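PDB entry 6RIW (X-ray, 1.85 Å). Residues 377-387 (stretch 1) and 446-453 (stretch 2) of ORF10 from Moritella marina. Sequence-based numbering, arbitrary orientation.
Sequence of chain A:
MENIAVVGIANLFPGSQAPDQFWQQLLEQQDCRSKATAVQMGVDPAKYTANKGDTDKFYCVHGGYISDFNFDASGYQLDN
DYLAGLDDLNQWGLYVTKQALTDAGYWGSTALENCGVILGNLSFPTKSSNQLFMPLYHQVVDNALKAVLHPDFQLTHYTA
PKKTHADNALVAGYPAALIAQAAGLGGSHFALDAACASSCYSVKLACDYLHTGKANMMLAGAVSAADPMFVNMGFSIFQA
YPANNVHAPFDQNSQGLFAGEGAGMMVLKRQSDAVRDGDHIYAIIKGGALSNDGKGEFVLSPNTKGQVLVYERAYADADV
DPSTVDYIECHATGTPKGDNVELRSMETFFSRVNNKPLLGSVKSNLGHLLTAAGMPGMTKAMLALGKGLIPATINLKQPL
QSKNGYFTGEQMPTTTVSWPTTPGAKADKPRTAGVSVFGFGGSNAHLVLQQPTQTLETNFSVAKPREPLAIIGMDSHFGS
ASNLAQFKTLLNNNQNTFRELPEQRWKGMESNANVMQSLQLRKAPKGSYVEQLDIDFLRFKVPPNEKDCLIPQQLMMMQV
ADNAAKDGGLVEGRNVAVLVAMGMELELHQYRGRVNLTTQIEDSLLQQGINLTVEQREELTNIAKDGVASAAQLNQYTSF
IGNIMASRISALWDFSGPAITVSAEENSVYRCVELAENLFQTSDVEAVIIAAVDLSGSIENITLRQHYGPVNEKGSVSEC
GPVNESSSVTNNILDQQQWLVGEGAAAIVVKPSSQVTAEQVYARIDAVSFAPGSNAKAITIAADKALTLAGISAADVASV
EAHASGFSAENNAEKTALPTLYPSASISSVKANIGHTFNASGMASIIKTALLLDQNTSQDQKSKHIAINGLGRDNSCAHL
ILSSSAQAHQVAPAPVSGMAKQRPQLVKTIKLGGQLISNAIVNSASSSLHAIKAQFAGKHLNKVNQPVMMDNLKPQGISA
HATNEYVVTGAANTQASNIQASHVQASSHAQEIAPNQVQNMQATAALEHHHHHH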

# COMPACT_ATOMS: atom_id res chain seq x y z
N GLY A 377 13.21 14.22 -5.46
CA GLY A 377 12.75 15.56 -5.81
C GLY A 377 12.80 16.51 -4.63
O GLY A 377 13.36 17.61 -4.72
N MET A 378 12.22 16.10 -3.50
CA MET A 378 12.25 16.95 -2.31
C MET A 378 13.67 17.14 -1.80
O MET A 378 14.02 18.23 -1.33
N THR A 379 14.49 16.10 -1.87
CA THR A 379 15.87 16.23 -1.40
C THR A 379 16.63 17.23 -2.25
O THR A 379 17.32 18.11 -1.72
N LYS A 380 16.49 17.13 -3.58
CA LYS A 380 17.11 18.09 -4.50
C LYS A 380 16.68 19.51 -4.18
O LYS A 380 17.51 20.43 -4.12
N ALA A 381 15.38 19.73 -3.99
CA ALA A 381 14.89 21.08 -3.75
C ALA A 381 15.37 21.63 -2.41
O ALA A 381 15.78 22.79 -2.32
N MET A 382 15.33 20.81 -1.35
CA MET A 382 15.78 21.29 -0.05
C MET A 382 17.28 21.57 -0.05
O MET A 382 17.72 22.53 0.60
N LEU A 383 18.08 20.74 -0.72
CA LEU A 383 19.51 21.03 -0.79
C LEU A 383 19.78 22.26 -1.65
O LEU A 383 20.68 23.04 -1.35
N ALA A 384 19.01 22.43 -2.73
CA ALA A 384 19.17 23.61 -3.58
C ALA A 384 18.81 24.89 -2.84
O ALA A 384 19.46 25.93 -3.03
N LEU A 385 17.75 24.84 -2.02
CA LEU A 385 17.35 26.00 -1.24
C LEU A 385 18.42 26.38 -0.23
O LEU A 385 18.65 27.57 0.02
N GLY A 386 19.08 25.39 0.38
CA GLY A 386 20.10 25.70 1.37
C GLY A 386 21.40 26.19 0.76
O GLY A 386 22.07 27.04 1.36
N LYS A 387 21.76 25.69 -0.41
CA LYS A 387 23.04 26.00 -1.05
C LYS A 387 22.95 27.11 -2.09
O LYS A 387 24.00 27.59 -2.55
N HIS A 446 1.41 19.01 -3.83
CA HIS A 446 2.36 20.08 -4.06
C HIS A 446 2.81 20.61 -2.71
O HIS A 446 1.97 20.86 -1.84
N LEU A 447 4.11 20.73 -2.51
CA LEU A 447 4.66 21.25 -1.27
C LEU A 447 5.40 22.54 -1.56
O LEU A 447 6.07 22.66 -2.59
N VAL A 448 5.25 23.52 -0.66
CA VAL A 448 5.92 24.81 -0.77
C VAL A 448 7.03 24.85 0.26
O VAL A 448 6.78 24.71 1.47
N LEU A 449 8.28 24.99 -0.21
CA LEU A 449 9.45 24.95 0.64
C LEU A 449 10.20 26.28 0.58
O LEU A 449 10.22 26.95 -0.45
N GLN A 450 10.84 26.63 1.70
CA GLN A 450 11.63 27.84 1.77
C GLN A 450 12.98 27.55 2.41
O GLN A 450 13.14 26.57 3.14
N GLN A 451 13.94 28.44 2.15
CA GLN A 451 15.27 28.28 2.70
C GLN A 451 15.21 28.21 4.22
O GLN A 451 14.27 28.74 4.84
N PRO A 452 16.16 27.54 4.86
CA PRO A 452 16.12 27.41 6.32
C PRO A 452 16.30 28.75 7.00
O PRO A 452 16.99 29.64 6.49
N THR A 453 15.69 28.88 8.17
CA THR A 453 15.83 30.09 8.97
C THR A 453 15.52 29.77 10.42
O THR A 453 14.72 28.87 10.71

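No hydrogen bond joins the two stretches, which bury 361 Å² in total; between the helix 377-387 and the strand 446-450, inclined at only 26° with axes 8.8 Å apart at closest approach, the packing is mainly apolar. Within the helix, seven backbone hydrogen bonds run from Ala381 N through Lys387 N, as in Leu385 N to Ala381 O at 2.9 Å.

Strand alternation selects the inward residues. Leu447 and Leu449 point their CA-to-CB bonds toward the helix, both in the mt rotamer, whereas Gln450 points away and Val448 is out of reach. Leu449 is the hub. Its CD1 lies 4.0 Å from Ala381 CB and 3.9 Å from Met382 CG, while its CB lies 3.5 Å from Leu385 CD1. Ala381 and Leu385 point toward the strand, one helical turn apart; the mt rotamer of Leu385 also brings CD1 to 4.0 Å from Gln450 N. Met382 (mtt) starts sideways, but its end comes nearer. Earlier in the helix, Met378 (mtm) also starts sideways and places SD 3.6 Å from Leu447 CD1.

Past the strand the backbones converge, with Leu385 CA and Gln451 CA 5.0 Å apart. Here Leu385 O sits 3.8 Å from Gln451 CB, and Gly386 CA 4.2 Å from Pro452 CD. Gln451 (chi1 p) leads its end away, and its OE1 is hydrogen-bonded elsewhere in the structure.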

# COMPACT_ATOMS: atom_id res chain seq x y z
CB MET A 378 11.36 16.37 -1.20
CG MET A 378 9.88 16.40 -1.50
SD MET A 378 8.87 15.84 -0.10
CE MET A 378 9.13 14.06 -0.21
CB THR A 379 16.55 14.85 -1.38
OG1 THR A 379 15.80 13.96 -0.53
CG2 THR A 379 17.98 14.96 -0.84
CB LYS A 380 16.75 17.72 -5.94
CG LYS A 380 17.27 18.69 -7.01
CD LYS A 380 16.97 18.15 -8.41
CE LYS A 380 17.05 19.24 -9.47
NZ LYS A 380 16.37 18.82 -10.73
CB ALA A 381 13.36 21.12 -3.84
CB MET A 382 15.44 20.29 1.05
CG MET A 382 13.96 20.14 1.27
SD MET A 382 13.61 18.79 2.40
CE MET A 382 11.84 18.58 2.04
CB LEU A 383 20.28 19.82 -1.32
CG LEU A 383 20.38 18.64 -0.33
CD1 LEU A 383 21.12 17.45 -0.94
CD2 LEU A 383 21.01 19.06 1.00
CB ALA A 384 18.31 23.47 -4.84
CB LEU A 385 16.02 25.73 -0.52
CG LEU A 385 14.76 25.84 -1.37
CD1 LEU A 385 13.57 25.07 -0.72
CD2 LEU A 385 14.39 27.29 -1.61
CB LYS A 387 23.60 24.73 -1.71
CG LYS A 387 23.89 23.62 -0.71
CD LYS A 387 24.57 22.44 -1.37
CE LYS A 387 25.07 21.43 -0.34
NZ LYS A 387 26.07 22.04 0.59
CB HIS A 446 1.72 21.19 -4.91
CG HIS A 446 2.69 22.27 -5.33
ND1 HIS A 446 3.57 22.11 -6.38
CD2 HIS A 446 2.89 23.52 -4.85
CE1 HIS A 446 4.27 23.22 -6.53
NE2 HIS A 446 3.87 24.10 -5.62
CB LEU A 447 5.61 20.25 -0.61
CG LEU A 447 4.98 18.94 -0.14
CD1 LEU A 447 6.06 18.01 0.40
CD2 LEU A 447 3.90 19.22 0.91
CB VAL A 448 4.93 25.97 -0.58
CG1 VAL A 448 5.64 27.32 -0.84
CG2 VAL A 448 3.75 25.80 -1.50
CB LEU A 449 10.41 23.84 0.20
CG LEU A 449 9.79 22.50 -0.19
CD1 LEU A 449 10.89 21.58 -0.72
CD2 LEU A 449 9.12 21.92 1.05
CB GLN A 450 10.89 28.94 2.54
CG GLN A 450 9.70 29.50 1.77
CD GLN A 450 9.01 30.66 2.49
OE1 GLN A 450 9.12 30.80 3.72
NE2 GLN A 450 8.31 31.49 1.74
CB GLN A 451 16.17 29.43 2.25
CG GLN A 451 15.69 30.80 2.68
CD GLN A 451 16.59 31.91 2.15
OE1 GLN A 451 16.19 32.68 1.26
NE2 GLN A 451 17.81 31.98 2.66
CB PRO A 452 17.29 26.47 6.63
CG PRO A 452 18.19 26.59 5.46
CD PRO A 452 17.32 26.83 4.28
CB THR A 453 14.90 31.21 8.47
OG1 THR A 453 15.04 32.36 9.32
CG2 THR A 453 13.44 30.75 8.50